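Local coordinates for D-alanyl-D-alanine carboxypeptidase (Penicillin binding protein) family protein (Francisella tularensis subsp. tularensis, PDB 6OSU), which probably removes the terminal D-alanine from peptidoglycan precursor peptides as a serine-type D-Ala-D-Ala carboxypeptidase of the S11 family, at residues A[25-30]-A[373-378]; A[398-403]-A[407-412]. One frame throughout, in Å; residues are numbered along the deposited sequence.

Contact 1: residues A[25-30]-A[373-378]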
ATOM      1  N   ASP A  25     -35.296  -7.008   2.079  1.00112.67           N
ATOM      2  CA  ASP A  25     -34.184  -6.628   1.223  1.00112.61           C
ATOM      3  C   ASP A  25     -33.262  -7.822   1.002  1.00111.55           C
ATOM      4  O   ASP A  25     -32.974  -8.590   1.925  1.00112.52           O
ATOM      5  CB  ASP A  25     -33.411  -5.461   1.837  1.00116.18           C
ATOM      6  CG  ASP A  25     -34.195  -4.740   2.924  1.00120.91           C
ATOM      7  OD1 ASP A  25     -33.571  -4.265   3.897  1.00124.39           O
ATOM      8  OD2 ASP A  25     -35.437  -4.661   2.816  1.00122.04           O
ATOM      9  N   ILE A  26     -32.806  -7.983  -0.235  1.00108.63           N
ATOM     10  CA  ILE A  26     -31.932  -9.090  -0.607  1.00105.50           C
ATOM     11  C   ILE A  26     -30.489  -8.634  -0.436  1.00102.09           C
ATOM     12  O   ILE A  26     -30.081  -7.619  -1.011  1.00103.29           O
ATOM     13  CB  ILE A  26     -32.203  -9.559  -2.045  1.00104.56           C
ATOM     14  CG1 ILE A  26     -33.039  -8.529  -2.814  1.00104.86           C
ATOM     15  CG2 ILE A  26     -32.929 -10.890  -2.041  1.00104.43           C
ATOM     16  CD1 ILE A  26     -32.256  -7.346  -3.359  1.00106.20           C
ATOM     17  N   ILE A  27     -29.722  -9.372   0.368  1.00 95.56           N
ATOM     18  CA  ILE A  27     -28.325  -9.027   0.603  1.00 90.70           C
ATOM     19  C   ILE A  27     -27.527  -9.291  -0.664  1.00 86.70           C
ATOM     20  O   ILE A  27     -27.588 -10.383  -1.240  1.00 86.94           O
ATOM     21  CB  ILE A  27     -27.764  -9.827   1.789  1.00 90.86           C
ATOM     22  CG1 ILE A  27     -28.563  -9.520   3.056  1.00 91.51           C
ATOM     23  CG2 ILE A  27     -26.290  -9.506   2.009  1.00 92.63           C
ATOM     24  CD1 ILE A  27     -28.202 -10.390   4.244  1.00 93.15           C
ATOM     25  N   ILE A  28     -26.773  -8.291  -1.106  1.00 83.92           N
ATOM     26  CA  ILE A  28     -25.977  -8.379  -2.324  1.00 78.93           C
ATOM     27  C   ILE A  28     -24.553  -8.730  -1.931  1.00 76.85           C
ATOM     28  O   ILE A  28     -23.884  -7.951  -1.240  1.00 77.18           O
ATOM     29  CB  ILE A  28     -26.005  -7.058  -3.108  1.00 77.90           C
ATOM     30  CG1 ILE A  28     -27.424  -6.485  -3.140  1.00 77.57           C
ATOM     31  CG2 ILE A  28     -25.433  -7.247  -4.506  1.00 76.18           C
ATOM     32  CD1 ILE A  28     -28.184  -6.747  -4.427  1.00 74.95           C
ATOM     33  N   ARG A  29     -24.087  -9.917  -2.348  0.51 75.59           N
ATOM     34  CA  ARG A  29     -22.679 -10.215  -2.128  0.51 75.23           C
ATOM     35  C   ARG A  29     -21.840  -9.545  -3.214  0.51 75.32           C
ATOM     36  O   ARG A  29     -22.282  -9.440  -4.361  0.51 74.20           O
ATOM     37  CB  ARG A  29     -22.420 -11.724  -2.138  0.51 75.65           C
ATOM     38  CG  ARG A  29     -23.398 -12.547  -1.317  0.51 76.77           C
ATOM     39  CD  ARG A  29     -22.701 -13.600  -0.451  0.51 78.40           C
ATOM     40  NE  ARG A  29     -21.602 -14.289  -1.128  0.51 78.55           N
ATOM     41  CZ  ARG A  29     -20.362 -14.370  -0.651  0.51 79.80           C
ATOM     42  NH1 ARG A  29     -20.059 -13.811   0.512  0.51 81.18           N
ATOM     43  NH2 ARG A  29     -19.425 -15.020  -1.329  0.51 79.92           N
ATOM     44  N   PRO A  30     -20.648  -9.061  -2.878  1.00 75.83           N
ATOM     45  CA  PRO A  30     -19.766  -8.511  -3.914  1.00 75.48           C
ATOM     46  C   PRO A  30     -19.359  -9.599  -4.900  1.00 74.28           C
ATOM     47  O   PRO A  30     -18.984 -10.706  -4.507  1.00 73.24           O
ATOM     48  CB  PRO A  30     -18.569  -7.983  -3.117  1.00 76.55           C
ATOM     49  CG  PRO A  30     -19.085  -7.787  -1.726  1.00 77.49           C
ATOM     50  CD  PRO A  30     -20.106  -8.870  -1.521  1.00 76.92           C
ATOM     51  N   VAL A 373     -23.466  -4.627   6.409  1.00 60.62           N
ATOM     52  CA  VAL A 373     -23.343  -3.999   7.730  1.00 60.25           C
ATOM     53  C   VAL A 373     -24.648  -4.005   8.521  1.00 63.68           C
ATOM     54  O   VAL A 373     -24.633  -4.445   9.684  1.00 63.91           O
ATOM     55  CB  VAL A 373     -22.742  -2.591   7.589  1.00 58.25           C
ATOM     56  CG1 VAL A 373     -22.838  -1.848   8.909  1.00 58.64           C
ATOM     57  CG2 VAL A 373     -21.298  -2.686   7.133  1.00 55.54           C
ATOM     58  N   PRO A 374     -25.787  -3.553   7.987  1.00 66.84           N
ATOM     59  CA  PRO A 374     -27.010  -3.540   8.804  1.00 70.14           C
ATOM     60  C   PRO A 374     -27.539  -4.920   9.164  1.00 72.10           C
ATOM     61  O   PRO A 374     -28.515  -5.007   9.917  1.00 74.98           O
ATOM     62  CB  PRO A 374     -28.011  -2.778   7.924  1.00 72.45           C
ATOM     63  CG  PRO A 374     -27.533  -2.989   6.544  1.00 71.39           C
ATOM     64  CD  PRO A 374     -26.037  -3.004   6.639  1.00 68.13           C
ATOM     65  N   TYR A 375     -26.934  -5.998   8.670  1.00 71.85           N
ATOM     66  CA  TYR A 375     -27.431  -7.348   8.911  1.00 74.49           C
ATOM     67  C   TYR A 375     -26.507  -8.190   9.777  1.00 71.62           C
ATOM     68  O   TYR A 375     -26.784  -9.376   9.976  1.00 73.03           O
ATOM     69  CB  TYR A 375     -27.677  -8.060   7.577  1.00 78.02           C
ATOM     70  CG  TYR A 375     -28.827  -7.472   6.805  1.00 82.57           C
ATOM     71  CD1 TYR A 375     -30.082  -8.064   6.839  1.00 87.23           C
ATOM     72  CD2 TYR A 375     -28.668  -6.311   6.062  1.00 83.00           C
ATOM     73  CE1 TYR A 375     -31.142  -7.523   6.143  1.00 91.66           C
ATOM     74  CE2 TYR A 375     -29.720  -5.762   5.366  1.00 87.34           C
ATOM     75  CZ  TYR A 375     -30.955  -6.371   5.409  1.00 92.15           C
ATOM     76  OH  TYR A 375     -32.007  -5.827   4.714  1.00 97.24           O
ATOM     77  N   LEU A 376     -25.425  -7.619  10.296  1.00 67.87           N
ATOM     78  CA  LEU A 376     -24.492  -8.376  11.116  1.00 66.16           C
ATOM     79  C   LEU A 376     -25.034  -8.533  12.533  1.00 68.65           C
ATOM     80  O   LEU A 376     -25.757  -7.674  13.043  1.00 70.50           O
ATOM     81  CB  LEU A 376     -23.129  -7.684  11.136  1.00 62.65           C
ATOM     82  CG  LEU A 376     -22.545  -7.432   9.743  1.00 61.16           C
ATOM     83  CD1 LEU A 376     -21.344  -6.512   9.811  1.00 60.09           C
ATOM     84  CD2 LEU A 376     -22.175  -8.741   9.062  1.00 61.25           C
ATOM     85  N   LYS A 377     -24.686  -9.654  13.166  1.00 69.35           N
ATOM     86  CA  LYS A 377     -25.176  -9.974  14.502  1.00 71.12           C
ATOM     87  C   LYS A 377     -24.066 -10.624  15.313  1.00 69.18           C
ATOM     88  O   LYS A 377     -23.364 -11.508  14.812  1.00 67.96           O
ATOM     89  CB  LYS A 377     -26.393 -10.911  14.440  1.00 74.13           C
ATOM     90  CG  LYS A 377     -27.613 -10.342  13.714  1.00 76.96           C
ATOM     91  CD  LYS A 377     -28.311  -9.245  14.513  1.00 79.99           C
ATOM     92  CE  LYS A 377     -29.459  -8.630  13.716  1.00 83.01           C
ATOM     93  NZ  LYS A 377     -30.249  -7.634  14.497  1.00 85.90           N
ATOM     94  N   GLN A 378     -23.907 -10.180  16.559  1.00 69.30           N
ATOM     95  CA  GLN A 378     -22.953 -10.790  17.473  1.00 69.79           C
ATOM     96  C   GLN A 378     -23.539 -12.056  18.080  1.00 70.99           C
ATOM     97  O   GLN A 378     -24.706 -12.088  18.484  1.00 73.79           O
ATOM     98  CB  GLN A 378     -22.572  -9.822  18.595  1.00 72.24           C
ATOM     99  CG  GLN A 378     -21.545  -8.776  18.220  1.00 72.26           C
ATOM    100  CD  GLN A 378     -20.931  -8.114  19.440  1.00 75.49           C
ATOM    101  OE1 GLN A 378     -21.379  -8.329  20.568  1.00 77.76           O
ATOM    102  NE2 GLN A 378     -19.897  -7.309  19.220  1.00 75.49           N
TER
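I27 lays the outer end of its side chain over one face of the Y375 ring, and this overlap is the clearest element of the contact. I27 CG1 sits 4.2 Å from the centroid of the Y375 ring, only 7° off the ring normal, so its hydrogens meet the pi cloud in a CH-pi interaction. The terminal methyl lies nearer the root of the ring, with I27 CD1 3.9 Å from Y375 CG, and the two side chains run past each other in opposite directions. I27 reaches the ring because CG1 stands anti to its own carbonyl carbon (chi1 -60°) and the chain then extends (chi2 173°), a long, slim branch suited to a flat aromatic face. At the other end of the tyrosine, D25 OD1 is modelled near the ring plane at the hydroxyl, but so close that its exact position is doubtful.

The segment 25-30 belongs to the long loop between helix 18-21 and strand 39-44, while Y375 ends a 3-10 turn just before strand 376-382. The contact thus fastens a loop near the N-terminus to the C-terminal domain of this PBP5-like protein. L403 touches both I27 and Y375, and I28 O accepts a hydrogen bond from T371 OG1 close by. The attraction between I27 and the ring is chiefly dispersive, whereas the aspartate and the phenol hydroxyl are polar groups suited to a surface place.

Contact 2: residues A[398-403]-A[407-412]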
ATOM      1  N   ASN A 398     -16.197 -19.121  21.023  1.00 68.20           N
ATOM      2  CA  ASN A 398     -15.889 -18.032  20.108  1.00 65.73           C
ATOM      3  C   ASN A 398     -17.008 -17.001  20.115  1.00 64.37           C
ATOM      4  O   ASN A 398     -18.192 -17.357  20.137  1.00 64.35           O
ATOM      5  CB  ASN A 398     -15.702 -18.546  18.676  1.00 64.26           C
ATOM      6  CG  ASN A 398     -14.495 -19.446  18.525  1.00 66.33           C
ATOM      7  OD1 ASN A 398     -13.417 -19.156  19.043  1.00 67.37           O
ATOM      8  ND2 ASN A 398     -14.668 -20.545  17.802  1.00 67.25           N
ATOM      9  N   LEU A 399     -16.634 -15.724  20.088  1.00 63.69           N
ATOM     10  CA  LEU A 399     -17.580 -14.687  19.698  1.00 63.13           C
ATOM     11  C   LEU A 399     -17.664 -14.674  18.179  1.00 62.13           C
ATOM     12  O   LEU A 399     -16.639 -14.643  17.491  1.00 62.19           O
ATOM     13  CB  LEU A 399     -17.165 -13.313  20.228  1.00 62.94           C
ATOM     14  CG  LEU A 399     -18.204 -12.203  20.011  1.00 62.61           C
ATOM     15  CD1 LEU A 399     -18.217 -11.244  21.187  1.00 65.14           C
ATOM     16  CD2 LEU A 399     -17.969 -11.435  18.714  1.00 59.64           C
ATOM     17  N   VAL A 400     -18.882 -14.710  17.657  1.00 62.36           N
ATOM     18  CA  VAL A 400     -19.106 -14.920  16.235  1.00 62.19           C
ATOM     19  C   VAL A 400     -19.933 -13.770  15.679  1.00 60.94           C
ATOM     20  O   VAL A 400     -20.915 -13.340  16.297  1.00 60.93           O
ATOM     21  CB  VAL A 400     -19.799 -16.275  15.973  1.00 63.89           C
ATOM     22  CG1 VAL A 400     -20.186 -16.405  14.513  1.00 63.30           C
ATOM     23  CG2 VAL A 400     -18.884 -17.426  16.385  1.00 65.30           C
ATOM     24  N   ILE A 401     -19.522 -13.265  14.519  1.00 59.75           N
ATOM     25  CA  ILE A 401     -20.291 -12.299  13.745  1.00 59.43           C
ATOM     26  C   ILE A 401     -20.887 -13.039  12.557  1.00 60.08           C
ATOM     27  O   ILE A 401     -20.151 -13.551  11.704  1.00 59.29           O
ATOM     28  CB  ILE A 401     -19.422 -11.120  13.281  1.00 58.31           C
ATOM     29  CG1 ILE A 401     -18.710 -10.478  14.472  1.00 57.64           C
ATOM     30  CG2 ILE A 401     -20.270 -10.090  12.543  1.00 58.33           C
ATOM     31  CD1 ILE A 401     -19.638  -9.797  15.434  1.00 57.80           C
ATOM     32  N   THR A 402     -22.213 -13.104  12.502  1.00 62.53           N
ATOM     33  CA  THR A 402     -22.913 -13.794  11.430  1.00 65.98           C
ATOM     34  C   THR A 402     -23.673 -12.798  10.562  1.00 68.56           C
ATOM     35  O   THR A 402     -23.949 -11.666  10.970  1.00 68.56           O
ATOM     36  CB  THR A 402     -23.880 -14.848  11.986  1.00 68.47           C
ATOM     37  OG1 THR A 402     -24.633 -14.290  13.070  1.00 70.14           O
ATOM     38  CG2 THR A 402     -23.120 -16.068  12.475  1.00 68.03           C
ATOM     39  N   LEU A 403     -24.008 -13.237   9.352  1.00 72.34           N
ATOM     40  CA  LEU A 403     -24.714 -12.404   8.380  1.00 76.95           C
ATOM     41  C   LEU A 403     -26.206 -12.704   8.481  1.00 86.23           C
ATOM     42  O   LEU A 403     -26.686 -13.711   7.957  1.00 88.78           O
ATOM     43  CB  LEU A 403     -24.194 -12.653   6.969  1.00 74.93           C
ATOM     44  CG  LEU A 403     -24.868 -11.817   5.880  1.00 74.11           C
ATOM     45  CD1 LEU A 403     -24.686 -10.334   6.170  1.00 72.04           C
ATOM     46  CD2 LEU A 403     -24.323 -12.173   4.508  1.00 74.16           C
ATOM     47  N   LYS A 407     -26.290 -19.009   9.493  1.00119.18           N
ATOM     48  CA  LYS A 407     -25.144 -19.521  10.231  1.00112.32           C
ATOM     49  C   LYS A 407     -23.811 -19.127   9.603  1.00106.41           C
ATOM     50  O   LYS A 407     -22.758 -19.461  10.156  1.00103.51           O
ATOM     51  CB  LYS A 407     -25.239 -21.049  10.358  1.00111.99           C
ATOM     52  CG  LYS A 407     -26.498 -21.537  11.075  1.00112.83           C
ATOM     53  CD  LYS A 407     -26.295 -22.916  11.696  1.00112.81           C
ATOM     54  CE  LYS A 407     -26.625 -24.044  10.728  1.00115.56           C
ATOM     55  NZ  LYS A 407     -28.018 -24.549  10.910  1.00119.42           N
ATOM     56  N   GLU A 408     -23.834 -18.420   8.475  1.00104.38           N
ATOM     57  CA  GLU A 408     -22.605 -17.972   7.832  1.00100.40           C
ATOM     58  C   GLU A 408     -21.857 -16.986   8.719  1.00 95.11           C
ATOM     59  O   GLU A 408     -22.443 -16.045   9.263  1.00 95.30           O
ATOM     60  CB  GLU A 408     -22.926 -17.324   6.489  1.00102.48           C
ATOM     61  CG  GLU A 408     -21.762 -16.603   5.837  1.00101.25           C
ATOM     62  CD  GLU A 408     -22.206 -15.809   4.628  1.00104.16           C
ATOM     63  OE1 GLU A 408     -21.352 -15.164   3.983  1.00103.32           O
ATOM     64  OE2 GLU A 408     -23.419 -15.830   4.329  1.00107.74           O
ATOM     65  N   GLU A 409     -20.549 -17.192   8.843  1.00 89.17           N
ATOM     66  CA  GLU A 409     -19.716 -16.446   9.777  1.00 83.53           C
ATOM     67  C   GLU A 409     -18.851 -15.436   9.037  1.00 78.49           C
ATOM     68  O   GLU A 409     -18.150 -15.790   8.083  1.00 79.34           O
ATOM     69  CB  GLU A 409     -18.838 -17.395  10.594  1.00 84.36           C
ATOM     70  CG  GLU A 409     -19.633 -18.320  11.501  1.00 88.04           C
ATOM     71  CD  GLU A 409     -18.756 -19.154  12.419  1.00 89.35           C
ATOM     72  OE1 GLU A 409     -17.551 -18.844  12.549  1.00 88.26           O
ATOM     73  OE2 GLU A 409     -19.277 -20.125  13.012  1.00 91.34           O
ATOM     74  N   ILE A 410     -18.901 -14.188   9.489  1.00 74.18           N
ATOM     75  CA  ILE A 410     -18.053 -13.131   8.947  1.00 70.44           C
ATOM     76  C   ILE A 410     -16.751 -13.022   9.726  1.00 68.00           C
ATOM     77  O   ILE A 410     -15.672 -12.920   9.139  1.00 67.30           O
ATOM     78  CB  ILE A 410     -18.825 -11.795   8.946  1.00 70.04           C
ATOM     79  CG1 ILE A 410     -19.990 -11.857   7.954  1.00 72.08           C
ATOM     80  CG2 ILE A 410     -17.898 -10.625   8.647  1.00 67.58           C
ATOM     81  CD1 ILE A 410     -19.636 -12.519   6.642  1.00 72.47           C
ATOM     82  N   ALA A 411     -16.836 -13.059  11.052  1.00 67.46           N
ATOM     83  CA  ALA A 411     -15.670 -13.005  11.918  1.00 65.12           C
ATOM     84  C   ALA A 411     -15.869 -13.976  13.069  1.00 65.16           C
ATOM     85  O   ALA A 411     -17.000 -14.272  13.461  1.00 65.42           O
ATOM     86  CB  ALA A 411     -15.432 -11.592  12.457  1.00 64.17           C
ATOM     87  N   SER A 412     -14.756 -14.465  13.611  1.00 65.43           N
ATOM     88  CA  SER A 412     -14.786 -15.390  14.735  1.00 65.92           C
ATOM     89  C   SER A 412     -13.560 -15.140  15.596  1.00 66.86           C
ATOM     90  O   SER A 412     -12.442 -15.078  15.075  1.00 67.84           O
ATOM     91  CB  SER A 412     -14.816 -16.846  14.259  1.00 66.49           C
ATOM     92  OG  SER A 412     -14.843 -17.740  15.358  1.00 68.13           O
TER
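The carbonyl oxygen of I401 is gripped by two successive amides of the facing strand: I410 N donates a 2.6 Å bond nearly along the C=O axis, and A411 N a weak one of 3.4 Å. Two residues facing one make this a classic beta bulge, set in the antiparallel hairpin of strands 395-403 and 409-417. On the return path I401 N gives A411 O an almost straight bond, 176° at the hydrogen, and past the bulge L403 N bonds to E408 O at 3.2 Å. The extra residue shifts the register by one, so that V400 pairs with S412 but T402 with E409.

V400, T402, E409 and S412 share one face of the sheet. There V400 CG1, anti to its backbone N (chi1 173°), meets both E409 CG, at 3.6 Å, and the carboxylate carbon E409 CD. At the end of the extended glutamate chain, E409 OE2 lies close to E381 OE1, a like charge. The branched T402 suits the strand, its CB and CG2 both lying against E408 O.

I401 and A411 occupy the other face, where A411 CB meets I401 CG1 at 4.0 Å: the small methyl lies against the base of the isoleucine, whose end leads away. I401 also packs on L376 and L333, and I410 on V368 and Y372, which joins the hairpin to strands 376-382, 328-334 and 364-369 and to the loop at Y372. The extended E408 lies beside L403, pointing the same way, and brings OE2 to 3.8 Å from L403 CD2. At the far end of the pairing, S412 OG stands 3.5 Å from N398 CB.

In the fold
The contacts lie close together on the C-terminal domain, their centres about 12 Å apart and away from the annotated catalytic residues. Contact 1 is a surface attachment between parts of the chain 343 residues apart, with no clear hydrogen bond of its own. Contact 2 is local, a partly buried hairpin whose backbone bonds fix the register and whose apolar face includes buried leucine and isoleucine. They meet because strand 376-382 pairs with strand 395-403: a probable hydrogen bond joins K377 O to T402 N, and Q378 CG packs on I401 CD1. Contact 1 therefore hangs the N-terminal loop on the sheet that contact 2 helps to build.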